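Local coordinates for RNase NGR3 (Nicotiana glutinosa, PDB 1VD3), which probably acts as an endonuclease of the RNase T2 family, cleaving RNA, and here holds uridine 2'-phosphate in its pocket, at residues C28-P31 with K35-E38; G44-Y49 with S95-K100; A132-R137 with L144-K149. All blocks are in the same frame, centred on the assembly; numbering follows the deposited sequence.

In the fold
Interaction 2 is the buried functional contact: it joins strand 41-48 to helix 91-102 beside the bound nucleotide and depends on a directional indole-to-carboxylate hydrogen bond. Interactions 1 and 3 have no hydrogen bond between their segments and rest on van der Waals packing, mostly of carbon atoms. They differ in burial, since interaction 1 is a partly exposed loop folded back on itself before strand 41-48, whereas interaction 3 tucks one isoleucine between a helix and the last strand, 202-205. Interactions 1 and 3 touch where Glu-38 OE2 lies 3.7 Å from Pro-136 CG. Interaction 2 stays separate, its nearest atoms about 14 Å from interaction 1 and about 15 Å from interaction 3.

Interaction 1: C28-P31 with K35-E38; sequences CCYP and KPDE
Tyr-30 and Pro-31 make the contact from 28-31, meeting Lys-35 and Pro-36 where the loop between helix 18-22 and strand 41-48 doubles back. Just ahead of them, Cys-28 and Cys-29 are tied by disulfides to Cys-22 and Cys-85, which fixes the approach to Tyr-30 at two successive positions.

At Tyr-30 the backbones come nearest, with its CA 5.1 Å from CA of Lys-35. The tyrosine CG stands anti to its own carbonyl carbon (chi1 -66°), and the ring runs alongside the lysine chain, both pointing the same way. Lys-35 is extended throughout, beginning with CG anti to the backbone N (chi1 -179°). Its methylenes therefore follow the phenol from ring to hydroxyl: CB sits 3.9 Å from the Tyr-30 ring centroid and only 9° off the ring normal, a CH-pi contact over one face, while CE comes within 3.6 Å of Tyr-30 OH. Pro-36 arrives obliquely to the same ring, its CD being 3.4 Å from Tyr-30 CD1, and the two side chains cross at about a right angle.

Pro-31 adds a smaller contact, in which its CD is 3.9 Å from Pro-36 CD. Around this cluster, Phe-208 touches both Lys-35 and Pro-36, and Ser-87 OG is hydrogen-bonded to Tyr-30 O. Pro-36 also lies about 4 Å, side chain to side chain, from Leu-83, which binds AMP and GMP in other structures of this protein and shares backbone hydrogen bonds with Cys-29.

No hydrogen bond links the two segments, and their mutual burial amounts to 194 Å². The chemistry is therefore mainly that of carbon surfaces: the lysine is used here for its aliphatic length, and cohesion comes from CH-pi and proline-aromatic packing, with covalent restraint from the neighbouring disulfides.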
# COMPACT_ATOMS: atom_id res chain seq x y z
N CYS A 28 -11.42 13.06 -0.67
CA CYS A 28 -11.23 11.77 -1.30
C CYS A 28 -12.34 11.60 -2.32
O CYS A 28 -13.51 11.86 -2.03
CB CYS A 28 -11.29 10.64 -0.26
SG CYS A 28 -12.50 9.32 -0.63
N CYS A 29 -11.98 11.18 -3.53
CA CYS A 29 -12.94 10.98 -4.60
C CYS A 29 -12.87 9.54 -5.10
O CYS A 29 -11.78 9.04 -5.41
CB CYS A 29 -12.66 11.96 -5.75
SG CYS A 29 -13.16 13.68 -5.38
N TYR A 30 -14.01 8.87 -5.17
CA TYR A 30 -14.04 7.49 -5.64
C TYR A 30 -13.60 7.43 -7.10
O TYR A 30 -13.82 8.37 -7.86
CB TYR A 30 -15.44 6.90 -5.50
CG TYR A 30 -15.93 6.74 -4.07
CD1 TYR A 30 -15.07 6.33 -3.06
CD2 TYR A 30 -17.27 6.94 -3.75
CE1 TYR A 30 -15.53 6.12 -1.76
CE2 TYR A 30 -17.75 6.74 -2.46
CZ TYR A 30 -16.87 6.33 -1.47
OH TYR A 30 -17.34 6.12 -0.19
N PRO A 31 -12.96 6.32 -7.50
CA PRO A 31 -12.47 6.11 -8.87
C PRO A 31 -13.60 6.19 -9.90
O PRO A 31 -14.77 6.18 -9.54
CB PRO A 31 -11.87 4.71 -8.81
CG PRO A 31 -11.42 4.59 -7.39
CD PRO A 31 -12.58 5.19 -6.64
N LYS A 35 -17.12 3.37 -6.02
CA LYS A 35 -16.60 3.13 -4.68
C LYS A 35 -15.75 1.85 -4.64
O LYS A 35 -16.20 0.78 -5.03
CB LYS A 35 -17.76 3.02 -3.69
CG LYS A 35 -17.34 2.79 -2.25
CD LYS A 35 -18.54 2.85 -1.32
CE LYS A 35 -18.15 2.58 0.12
NZ LYS A 35 -19.29 2.80 1.05
N PRO A 36 -14.50 1.96 -4.15
CA PRO A 36 -13.62 0.80 -4.07
C PRO A 36 -14.09 -0.27 -3.09
O PRO A 36 -14.91 -0.00 -2.21
CB PRO A 36 -12.28 1.41 -3.65
CG PRO A 36 -12.71 2.56 -2.80
CD PRO A 36 -13.84 3.16 -3.61
N ASP A 37 -13.58 -1.49 -3.27
CA ASP A 37 -13.91 -2.60 -2.40
C ASP A 37 -13.42 -2.30 -0.99
O ASP A 37 -12.47 -1.53 -0.81
CB ASP A 37 -13.22 -3.89 -2.86
CG ASP A 37 -13.66 -4.33 -4.24
OD1 ASP A 37 -14.88 -4.45 -4.47
OD2 ASP A 37 -12.78 -4.57 -5.10
N GLU A 38 -14.07 -2.90 0.01
CA GLU A 38 -13.66 -2.72 1.39
C GLU A 38 -12.56 -3.74 1.60
O GLU A 38 -12.79 -4.82 2.14
CB GLU A 38 -14.83 -2.98 2.35
CG GLU A 38 -14.41 -2.98 3.82
CD GLU A 38 -15.59 -2.98 4.77
OE1 GLU A 38 -16.32 -1.96 4.82
OE2 GLU A 38 -15.79 -3.99 5.48

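Interaction 2: G44-Y49 with S95-K100; sequences GLWPNY and SHEWLK. With U2P (phosphoric acid mono-[2-(2,4-dioxo-3,4-dihydro-2H-pyrimidin-1-yl)-4-hydroxy-5-hydroxymethyl-tetrahydro-furan-3-yl] ester), chain B.
Trp-46 on strand 41-48 donates its indole N-H to Glu-97 on helix 91-102, with NE1 3.1 Å from Glu-97 OE2 and an N-H...O angle of 144°, so the bond is moderately bent. The acceptor lies at the indole edge, 9° out of the ring plane, and is met on its syn side, slightly out of the carboxylate plane. Trp-46 CG stands anti to the carbonyl carbon, beside the backbone N, which sets the indole there. Glu-97 reaches it through a chain folded at its second torsion (chi2 -64°), which brings OE2 to the indole N-H. There OE2 also comes 3.7 Å from Gly-44 CA, while OE1 is left 2.6 Å from U2P O3P.

With its edge so held, the indole lays one face along the nucleotide: Trp-46 CE3 is 3.5 Å from U2P N3, and CZ2 is 3.5 Å from the ribose C2'. His-101 stacks on the indole and His-43 meets it edge-to-face; both are also hydrogen-bonded to the ligand.

The phosphate is gripped from the helix. Lys-100 brings NZ to 3.0 Å from U2P O2P, while His-96 NE2 points at U2P O1P in a bond modelled so short that its length is doubtful.

This is the nucleotide site of the RNase T2 family, assembled from its two conserved segments, HGLWP from His-43 and HEWLKH from His-96; His-43, Glu-97 and His-101 are the predicted active-site residues.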
# COMPACT_ATOMS: atom_id res chain seq x y z
N GLY A 44 1.84 1.58 -3.33
CA GLY A 44 3.00 1.46 -4.21
C GLY A 44 4.05 0.45 -3.79
O GLY A 44 4.01 -0.07 -2.68
N LEU A 45 4.97 0.17 -4.70
CA LEU A 45 6.09 -0.75 -4.46
C LEU A 45 7.31 0.16 -4.63
O LEU A 45 7.61 0.59 -5.74
CB LEU A 45 6.08 -1.86 -5.51
CG LEU A 45 7.18 -2.93 -5.43
CD1 LEU A 45 7.18 -3.59 -4.05
CD2 LEU A 45 6.95 -3.96 -6.52
N TRP A 46 7.99 0.44 -3.52
CA TRP A 46 9.12 1.38 -3.54
C TRP A 46 10.53 0.87 -3.31
O TRP A 46 10.83 0.32 -2.25
CB TRP A 46 8.90 2.50 -2.52
CG TRP A 46 7.55 3.14 -2.47
CD1 TRP A 46 6.67 3.33 -3.51
CD2 TRP A 46 6.96 3.79 -1.34
NE1 TRP A 46 5.58 4.06 -3.08
CE2 TRP A 46 5.74 4.36 -1.75
CE3 TRP A 46 7.37 3.96 -0.00
CZ2 TRP A 46 4.91 5.07 -0.88
CZ3 TRP A 46 6.54 4.67 0.87
CH2 TRP A 46 5.33 5.22 0.42
N PRO A 47 11.43 1.07 -4.28
CA PRO A 47 12.82 0.65 -4.13
C PRO A 47 13.38 1.55 -3.02
O PRO A 47 13.13 2.76 -3.04
CB PRO A 47 13.43 0.97 -5.49
CG PRO A 47 12.27 0.78 -6.43
CD PRO A 47 11.14 1.45 -5.68
N ASN A 48 14.11 0.99 -2.07
CA ASN A 48 14.65 1.78 -0.95
C ASN A 48 16.08 1.37 -0.59
O ASN A 48 16.56 0.31 -0.99
CB ASN A 48 13.74 1.60 0.27
CG ASN A 48 13.77 2.79 1.22
OD1 ASN A 48 14.74 2.98 1.97
ND2 ASN A 48 12.72 3.59 1.20
N TYR A 49 16.75 2.24 0.17
CA TYR A 49 18.11 1.98 0.65
C TYR A 49 18.02 1.69 2.14
O TYR A 49 17.11 2.15 2.82
CB TYR A 49 19.00 3.22 0.47
CG TYR A 49 19.26 3.63 -0.96
CD1 TYR A 49 19.28 4.97 -1.31
CD2 TYR A 49 19.53 2.68 -1.95
CE1 TYR A 49 19.57 5.37 -2.61
CE2 TYR A 49 19.83 3.07 -3.25
CZ TYR A 49 19.85 4.42 -3.58
OH TYR A 49 20.13 4.82 -4.86
N SER A 95 0.92 6.08 -13.34
CA SER A 95 2.01 6.67 -14.10
C SER A 95 3.01 7.27 -13.12
O SER A 95 4.22 7.09 -13.26
CB SER A 95 1.47 7.77 -15.03
OG SER A 95 2.54 8.44 -15.67
N HIS A 96 2.48 7.99 -12.13
CA HIS A 96 3.30 8.62 -11.11
C HIS A 96 4.16 7.61 -10.35
O HIS A 96 5.35 7.83 -10.16
CB HIS A 96 2.41 9.37 -10.12
CG HIS A 96 3.12 9.79 -8.88
ND1 HIS A 96 4.10 10.77 -8.87
CD2 HIS A 96 3.02 9.35 -7.60
CE1 HIS A 96 4.56 10.91 -7.64
NE2 HIS A 96 3.93 10.06 -6.85
N GLU A 97 3.54 6.53 -9.89
CA GLU A 97 4.27 5.51 -9.14
C GLU A 97 5.31 4.83 -10.03
O GLU A 97 6.42 4.54 -9.58
CB GLU A 97 3.31 4.48 -8.56
CG GLU A 97 2.44 5.03 -7.43
CD GLU A 97 3.25 5.45 -6.21
OE1 GLU A 97 3.03 6.57 -5.69
OE2 GLU A 97 4.11 4.66 -5.76
N TRP A 98 4.96 4.60 -11.29
CA TRP A 98 5.90 3.97 -12.22
C TRP A 98 7.12 4.87 -12.44
O TRP A 98 8.26 4.43 -12.32
CB TRP A 98 5.24 3.70 -13.58
CG TRP A 98 6.24 3.37 -14.65
CD1 TRP A 98 6.59 4.15 -15.72
CD2 TRP A 98 7.11 2.22 -14.69
NE1 TRP A 98 7.62 3.56 -16.42
CE2 TRP A 98 7.96 2.38 -15.81
CE3 TRP A 98 7.25 1.08 -13.89
CZ2 TRP A 98 8.94 1.44 -16.15
CZ3 TRP A 98 8.22 0.15 -14.23
CH2 TRP A 98 9.06 0.33 -15.35
N LEU A 99 6.88 6.13 -12.78
CA LEU A 99 7.98 7.06 -13.03
C LEU A 99 8.87 7.30 -11.81
O LEU A 99 10.10 7.24 -11.90
CB LEU A 99 7.43 8.40 -13.53
CG LEU A 99 6.85 8.42 -14.94
CD1 LEU A 99 6.23 9.78 -15.22
CD2 LEU A 99 7.95 8.11 -15.95
N LYS A 100 8.24 7.55 -10.67
CA LYS A 100 8.95 7.84 -9.44
C LYS A 100 9.64 6.65 -8.79
O LYS A 100 10.76 6.76 -8.30
CB LYS A 100 8.01 8.49 -8.43
CG LYS A 100 8.69 8.89 -7.13
CD LYS A 100 7.75 9.65 -6.21
CE LYS A 100 8.47 10.09 -4.95
NZ LYS A 100 7.56 10.76 -3.99
O5' U2P B . 3.81 10.55 3.07
C5' U2P B . 5.11 10.56 2.43
C4' U2P B . 4.94 10.38 0.92
O4' U2P B . 6.30 10.36 0.27
C1' U2P B . 6.66 9.10 -0.49
N1 U2P B . 7.83 8.27 0.05
C6 U2P B . 7.88 8.22 1.42
C5 U2P B . 8.74 7.32 2.11
C4 U2P B . 9.63 6.45 1.31
O4 U2P B . 10.32 5.57 1.81
N3 U2P B . 9.62 6.69 -0.10
C2 U2P B . 8.77 7.59 -0.79
O2 U2P B . 8.88 7.74 -1.99
C2' U2P B . 5.25 8.50 -0.70
O2' U2P B . 4.56 9.07 -1.85
P U2P B . 4.78 8.70 -3.36
O1P U2P B . 4.29 9.32 -4.57
O2P U2P B . 6.14 8.12 -3.53
O3P U2P B . 3.93 7.53 -3.46
C3' U2P B . 4.46 8.95 0.55
O3' U2P B . 3.03 8.97 0.20

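Interaction 3: A132-R137 with L144-K149; sequences AEITPR and LESIKK
Ile-134 meets Ser-146 and Ile-147 through the delta methyl of its long branch, which presses onto the first turn of helix 144-155. Ile-134 CD1 lies 3.6 Å from Ser-146 OG and an equal 3.6 Å from Ser-146 O, so it rests against backbone as well as side chain. The same methyl is 3.8 Å from Ile-147 CG1, the apolar part of the contact. The short branch is more distant, with Ile-134 CG2 4.2 Å from Ile-147 CG1. The two isoleucine side chains cross at about a right angle, and the segments bury 125 Å² between them.

Torsions explain the reach. Ile-134 holds CG1 anti to the carbonyl carbon (chi1 -60°) and then runs straight out to CD1 (chi2 176°), carrying the methyl to the helix although the nearest CA atoms, those of Ile-134 and Ile-147, remain 7.3 Å apart. The serine hydroxyl beside that methyl is engaged elsewhere: Ser-146 OG makes a hydrogen bond with Thr-143 O, just before the helix, so a polar atom lies against a methyl with its own partner supplied.

Further out, Leu-129 of helix 125-131 touches both Ile-134 and Ile-147, and strand 202-205 completes the surround through Phe-205 on Ile-134 and Ile-203 on Ile-147. Tyr-142 also packs on Ile-134, and its OH is hydrogen-bonded to Thr-135 O.

The placing of Ile-134 begins with the helix before it. Glu-133 has positive phi (67°) as the C-prime residue of a Schellman motif that ends helix 125-131, its N bonding back to Lys-130 O. The motif includes Ile-134, whose N bonds to Leu-129 O while its side chain packs between this helix, helix 144-155 and the last strand, 202-205.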
# COMPACT_ATOMS: atom_id res chain seq x y z
N ALA A 132 -7.92 -13.44 12.94
CA ALA A 132 -7.64 -13.03 14.31
C ALA A 132 -8.81 -12.26 14.91
O ALA A 132 -8.67 -11.60 15.94
CB ALA A 132 -6.37 -12.17 14.35
N GLU A 133 -9.96 -12.35 14.25
CA GLU A 133 -11.19 -11.68 14.69
C GLU A 133 -11.14 -10.16 14.62
O GLU A 133 -11.89 -9.48 15.32
CB GLU A 133 -11.56 -12.11 16.11
CG GLU A 133 -11.94 -13.58 16.24
CD GLU A 133 -12.69 -13.87 17.52
OE1 GLU A 133 -12.13 -13.60 18.61
OE2 GLU A 133 -13.83 -14.36 17.44
N ILE A 134 -10.27 -9.63 13.78
CA ILE A 134 -10.15 -8.19 13.62
C ILE A 134 -10.89 -7.80 12.36
O ILE A 134 -10.43 -8.06 11.24
CB ILE A 134 -8.67 -7.77 13.52
CG1 ILE A 134 -7.92 -8.20 14.79
CG2 ILE A 134 -8.56 -6.26 13.32
CD1 ILE A 134 -6.44 -7.91 14.76
N THR A 135 -12.06 -7.18 12.53
CA THR A 135 -12.89 -6.77 11.42
C THR A 135 -13.26 -5.29 11.52
O THR A 135 -13.27 -4.72 12.62
CB THR A 135 -14.19 -7.61 11.37
OG1 THR A 135 -14.89 -7.49 12.61
CG2 THR A 135 -13.85 -9.08 11.14
N PRO A 136 -13.55 -4.65 10.38
CA PRO A 136 -13.92 -3.24 10.34
C PRO A 136 -15.10 -2.85 11.23
O PRO A 136 -16.12 -3.53 11.25
CB PRO A 136 -14.21 -3.00 8.86
CG PRO A 136 -13.29 -3.96 8.19
CD PRO A 136 -13.46 -5.20 9.02
N ARG A 137 -14.94 -1.75 11.95
CA ARG A 137 -15.97 -1.22 12.84
C ARG A 137 -15.47 0.13 13.35
O ARG A 137 -14.27 0.38 13.38
CB ARG A 137 -16.25 -2.18 14.00
CG ARG A 137 -15.05 -2.56 14.87
CD ARG A 137 -15.41 -3.65 15.89
NE ARG A 137 -16.38 -3.19 16.88
CZ ARG A 137 -16.93 -3.96 17.82
NH1 ARG A 137 -16.60 -5.24 17.90
NH2 ARG A 137 -17.80 -3.45 18.68
N LEU A 144 -3.04 -2.16 18.83
CA LEU A 144 -2.13 -2.15 17.70
C LEU A 144 -1.39 -3.49 17.64
O LEU A 144 -1.11 -4.00 16.56
CB LEU A 144 -1.12 -1.01 17.86
CG LEU A 144 0.02 -0.96 16.85
CD1 LEU A 144 -0.53 -0.74 15.44
CD2 LEU A 144 0.98 0.15 17.23
N GLU A 145 -1.09 -4.05 18.80
CA GLU A 145 -0.38 -5.32 18.89
C GLU A 145 -1.10 -6.46 18.20
O GLU A 145 -0.49 -7.24 17.46
CB GLU A 145 -0.13 -5.70 20.35
CG GLU A 145 0.99 -4.93 21.02
CD GLU A 145 2.31 -5.06 20.27
OE1 GLU A 145 2.72 -6.21 19.98
OE2 GLU A 145 2.93 -4.02 19.98
N SER A 146 -2.40 -6.58 18.44
CA SER A 146 -3.20 -7.64 17.84
C SER A 146 -3.15 -7.57 16.32
O SER A 146 -3.05 -8.59 15.64
CB SER A 146 -4.65 -7.57 18.33
OG SER A 146 -5.30 -6.40 17.87
N ILE A 147 -3.22 -6.36 15.79
CA ILE A 147 -3.19 -6.14 14.35
C ILE A 147 -1.83 -6.53 13.76
O ILE A 147 -1.76 -7.25 12.76
CB ILE A 147 -3.51 -4.67 14.03
CG1 ILE A 147 -4.97 -4.38 14.40
CG2 ILE A 147 -3.23 -4.37 12.55
CD1 ILE A 147 -5.34 -2.91 14.37
N LYS A 148 -0.75 -6.06 14.38
CA LYS A 148 0.58 -6.38 13.89
C LYS A 148 0.87 -7.88 13.93
O LYS A 148 1.40 -8.45 12.97
CB LYS A 148 1.64 -5.62 14.71
CG LYS A 148 1.64 -4.11 14.47
CD LYS A 148 2.58 -3.38 15.41
CE LYS A 148 4.03 -3.80 15.22
NZ LYS A 148 4.54 -3.49 13.86
N LYS A 149 0.50 -8.53 15.03
CA LYS A 149 0.74 -9.96 15.17
C LYS A 149 -0.08 -10.78 14.18
O LYS A 149 0.40 -11.78 13.64
CB LYS A 149 0.44 -10.43 16.59
CG LYS A 149 1.41 -9.90 17.64
CD LYS A 149 1.14 -10.56 18.99
CE LYS A 149 2.05 -10.02 20.08
NZ LYS A 149 1.82 -8.56 20.31